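Local coordinates for peroxisomal fatty acid beta-oxidation multifunctional protein MFP2 (Arabidopsis thaliana, PDB 2WTB) that hydrates long-chain enoyl-CoA and oxidises 3-hydroxyacyl-CoA with NAD in peroxisomal fatty acid beta-oxidation during seed germination, and takes part in benzoic acid synthesis, at residues 151-160 with 254-263. Numbering follows the deposited sequence.
Sequences TQRLPRLVGL and AIEVGIVSGP
Gln152 reaches from helix 151-158 to the backbone of helix 254-260, where its NE2 donates a bent hydrogen bond (135° at the hydrogen) to Ala254 O at 3.0 Å. The carbonyl lies close to the amide plane of Gln152, but the donor sits well above the carbonyl plane; Gly258 N, making the helical bond, comes to the same oxygen from the opposite face. A fold at chi2 (-55°) turns the amide across Gly258, leaving Gln152 OE1 3.1 Å from Gly258 CA, where any CB would collide with it. An alanine in place of Gln152 would probably leave Ala254 O with its intrahelical donor but without this link between the helices, and open a gap over Gly258.

Arg156 runs extended toward the start of helix 263-277, just past helix 254-260. Pro263 CG lies over one face of its guanidinium, 3.4 Å from Arg156 NH2, while Gly258 O is at the edge, near the plane; on the other branch, NH1 is hydrogen-bonded to Lys217 O.

The apolar part is built around Ile255. Its CG1 packs 4.1 Å from Thr151 CB, and its CG2 meets Leu160 CD1 at 4.0 Å, with Pro155 CG more distant. Leu160 CD1 also touches Ile259 CD1 (4.0 Å), bridging the two isoleucines.

The axes of 151-158 and 254-260 cross at -66° with a closest approach of 9.3 Å. Helix 247-260 packs on helix 150-158 of the hydratase/isomerase region, whose Thr151 lies near the predicted catalytic Glu119 and Glu139; Ile255 also touches Leu164 of helix 160-169, Leu160 touches Ile230 of helix 224-241, and helix 116-123 packs against Leu154 and Leu157.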
# COMPACT_ATOMS: atom_id res chain seq x y z
N THR A 151 -13.99 12.72 15.02
CA THR A 151 -14.43 13.82 14.17
C THR A 151 -14.77 15.06 14.99
O THR A 151 -14.92 16.15 14.44
CB THR A 151 -15.65 13.44 13.31
OG1 THR A 151 -16.64 12.80 14.14
CG2 THR A 151 -15.25 12.49 12.19
N GLN A 152 -14.90 14.89 16.30
CA GLN A 152 -15.27 15.98 17.19
C GLN A 152 -14.10 16.47 18.05
O GLN A 152 -13.78 17.66 18.08
CB GLN A 152 -16.42 15.57 18.11
CG GLN A 152 -17.68 15.16 17.36
CD GLN A 152 -18.15 16.23 16.41
OE1 GLN A 152 -18.14 17.42 16.74
NE2 GLN A 152 -18.57 15.82 15.22
N ARG A 153 -13.45 15.54 18.75
CA ARG A 153 -12.44 15.89 19.73
C ARG A 153 -11.10 16.33 19.12
O ARG A 153 -10.42 17.18 19.68
CB ARG A 153 -12.24 14.75 20.73
CG ARG A 153 -13.49 14.46 21.54
CD ARG A 153 -13.25 13.46 22.66
NE ARG A 153 -14.43 13.33 23.51
CZ ARG A 153 -15.44 12.50 23.26
NH1 ARG A 153 -15.42 11.71 22.20
NH2 ARG A 153 -16.48 12.46 24.09
N LEU A 154 -10.74 15.76 17.98
CA LEU A 154 -9.48 16.11 17.33
C LEU A 154 -9.39 17.60 16.96
O LEU A 154 -8.45 18.28 17.37
CB LEU A 154 -9.20 15.23 16.11
CG LEU A 154 -7.87 15.46 15.39
CD1 LEU A 154 -6.71 15.45 16.37
CD2 LEU A 154 -7.66 14.44 14.29
N PRO A 155 -10.37 18.10 16.20
CA PRO A 155 -10.35 19.53 15.86
C PRO A 155 -10.38 20.42 17.10
O PRO A 155 -9.80 21.51 17.09
CB PRO A 155 -11.63 19.72 15.04
CG PRO A 155 -11.92 18.37 14.49
CD PRO A 155 -11.50 17.41 15.56
N ARG A 156 -11.04 19.97 18.16
CA ARG A 156 -11.13 20.75 19.39
C ARG A 156 -9.85 20.73 20.22
O ARG A 156 -9.63 21.60 21.06
CB ARG A 156 -12.32 20.28 20.23
CG ARG A 156 -13.66 20.58 19.60
CD ARG A 156 -14.81 19.97 20.37
NE ARG A 156 -16.06 20.06 19.62
CZ ARG A 156 -16.91 21.08 19.70
NH1 ARG A 156 -16.65 22.10 20.51
NH2 ARG A 156 -18.02 21.08 18.98
N LEU A 157 -9.00 19.73 19.98
CA LEU A 157 -7.75 19.61 20.74
C LEU A 157 -6.54 20.16 19.99
O LEU A 157 -5.62 20.70 20.60
CB LEU A 157 -7.50 18.15 21.13
CG LEU A 157 -8.32 17.63 22.32
CD1 LEU A 157 -8.09 16.14 22.53
CD2 LEU A 157 -8.00 18.41 23.58
N VAL A 158 -6.53 20.02 18.67
CA VAL A 158 -5.36 20.39 17.88
C VAL A 158 -5.65 21.51 16.88
O VAL A 158 -4.74 22.05 16.27
CB VAL A 158 -4.79 19.19 17.11
CG1 VAL A 158 -4.62 18.00 18.04
CG2 VAL A 158 -5.68 18.83 15.93
N GLY A 159 -6.93 21.84 16.73
CA GLY A 159 -7.34 22.84 15.76
C GLY A 159 -7.97 22.20 14.54
O GLY A 159 -7.75 21.01 14.28
N LEU A 160 -8.74 22.98 13.79
CA LEU A 160 -9.42 22.46 12.61
C LEU A 160 -8.46 22.19 11.46
O LEU A 160 -8.58 21.19 10.76
CB LEU A 160 -10.51 23.43 12.16
CG LEU A 160 -11.38 22.93 11.00
CD1 LEU A 160 -12.04 21.61 11.38
CD2 LEU A 160 -12.43 23.96 10.60
N ALA A 254 -19.63 15.17 9.09
CA ALA A 254 -19.69 14.96 10.53
C ALA A 254 -18.92 16.04 11.28
O ALA A 254 -19.30 16.43 12.39
CB ALA A 254 -19.15 13.58 10.89
N ILE A 255 -17.84 16.52 10.68
CA ILE A 255 -17.00 17.54 11.30
C ILE A 255 -17.73 18.88 11.35
O ILE A 255 -17.76 19.54 12.39
CB ILE A 255 -15.65 17.69 10.58
CG1 ILE A 255 -14.88 16.37 10.60
CG2 ILE A 255 -14.82 18.79 11.22
CD1 ILE A 255 -13.48 16.46 10.03
N GLU A 256 -18.33 19.26 10.23
CA GLU A 256 -19.05 20.52 10.13
C GLU A 256 -20.24 20.57 11.08
O GLU A 256 -20.44 21.55 11.79
CB GLU A 256 -19.51 20.77 8.69
CG GLU A 256 -20.23 22.09 8.49
CD GLU A 256 -20.41 22.44 7.03
OE1 GLU A 256 -20.86 23.57 6.73
OE2 GLU A 256 -20.09 21.58 6.17
N VAL A 257 -21.04 19.50 11.08
CA VAL A 257 -22.20 19.41 11.95
C VAL A 257 -21.82 19.63 13.41
O VAL A 257 -22.49 20.37 14.14
CB VAL A 257 -22.91 18.06 11.80
CG1 VAL A 257 -24.05 17.94 12.81
CG2 VAL A 257 -23.43 17.89 10.39
N GLY A 258 -20.74 18.98 13.84
CA GLY A 258 -20.28 19.10 15.21
C GLY A 258 -19.88 20.52 15.56
O GLY A 258 -20.07 20.97 16.69
N ILE A 259 -19.33 21.23 14.59
CA ILE A 259 -18.91 22.61 14.80
C ILE A 259 -20.11 23.55 14.84
O ILE A 259 -20.22 24.41 15.72
CB ILE A 259 -17.94 23.08 13.71
CG1 ILE A 259 -16.62 22.30 13.81
CG2 ILE A 259 -17.68 24.57 13.82
CD1 ILE A 259 -15.63 22.63 12.72
N VAL A 260 -21.02 23.38 13.89
CA VAL A 260 -22.17 24.26 13.74
C VAL A 260 -23.30 23.94 14.73
O VAL A 260 -23.67 24.78 15.55
CB VAL A 260 -22.73 24.21 12.31
CG1 VAL A 260 -24.06 24.94 12.23
CG2 VAL A 260 -21.73 24.81 11.34
N SER A 261 -23.83 22.73 14.64
CA SER A 261 -24.96 22.33 15.48
C SER A 261 -24.52 21.89 16.88
O SER A 261 -25.34 21.45 17.68
CB SER A 261 -25.76 21.21 14.81
OG SER A 261 -26.13 21.58 13.49
N GLY A 262 -23.23 22.01 17.16
CA GLY A 262 -22.72 21.62 18.46
C GLY A 262 -22.17 20.21 18.48
O GLY A 262 -22.32 19.47 17.51
N PRO A 263 -21.52 19.84 19.59
CA PRO A 263 -20.84 18.55 19.77
C PRO A 263 -21.78 17.35 19.73
O PRO A 263 -21.55 16.43 18.95
CB PRO A 263 -20.22 18.67 21.17
CG PRO A 263 -20.17 20.13 21.45
CD PRO A 263 -21.36 20.70 20.77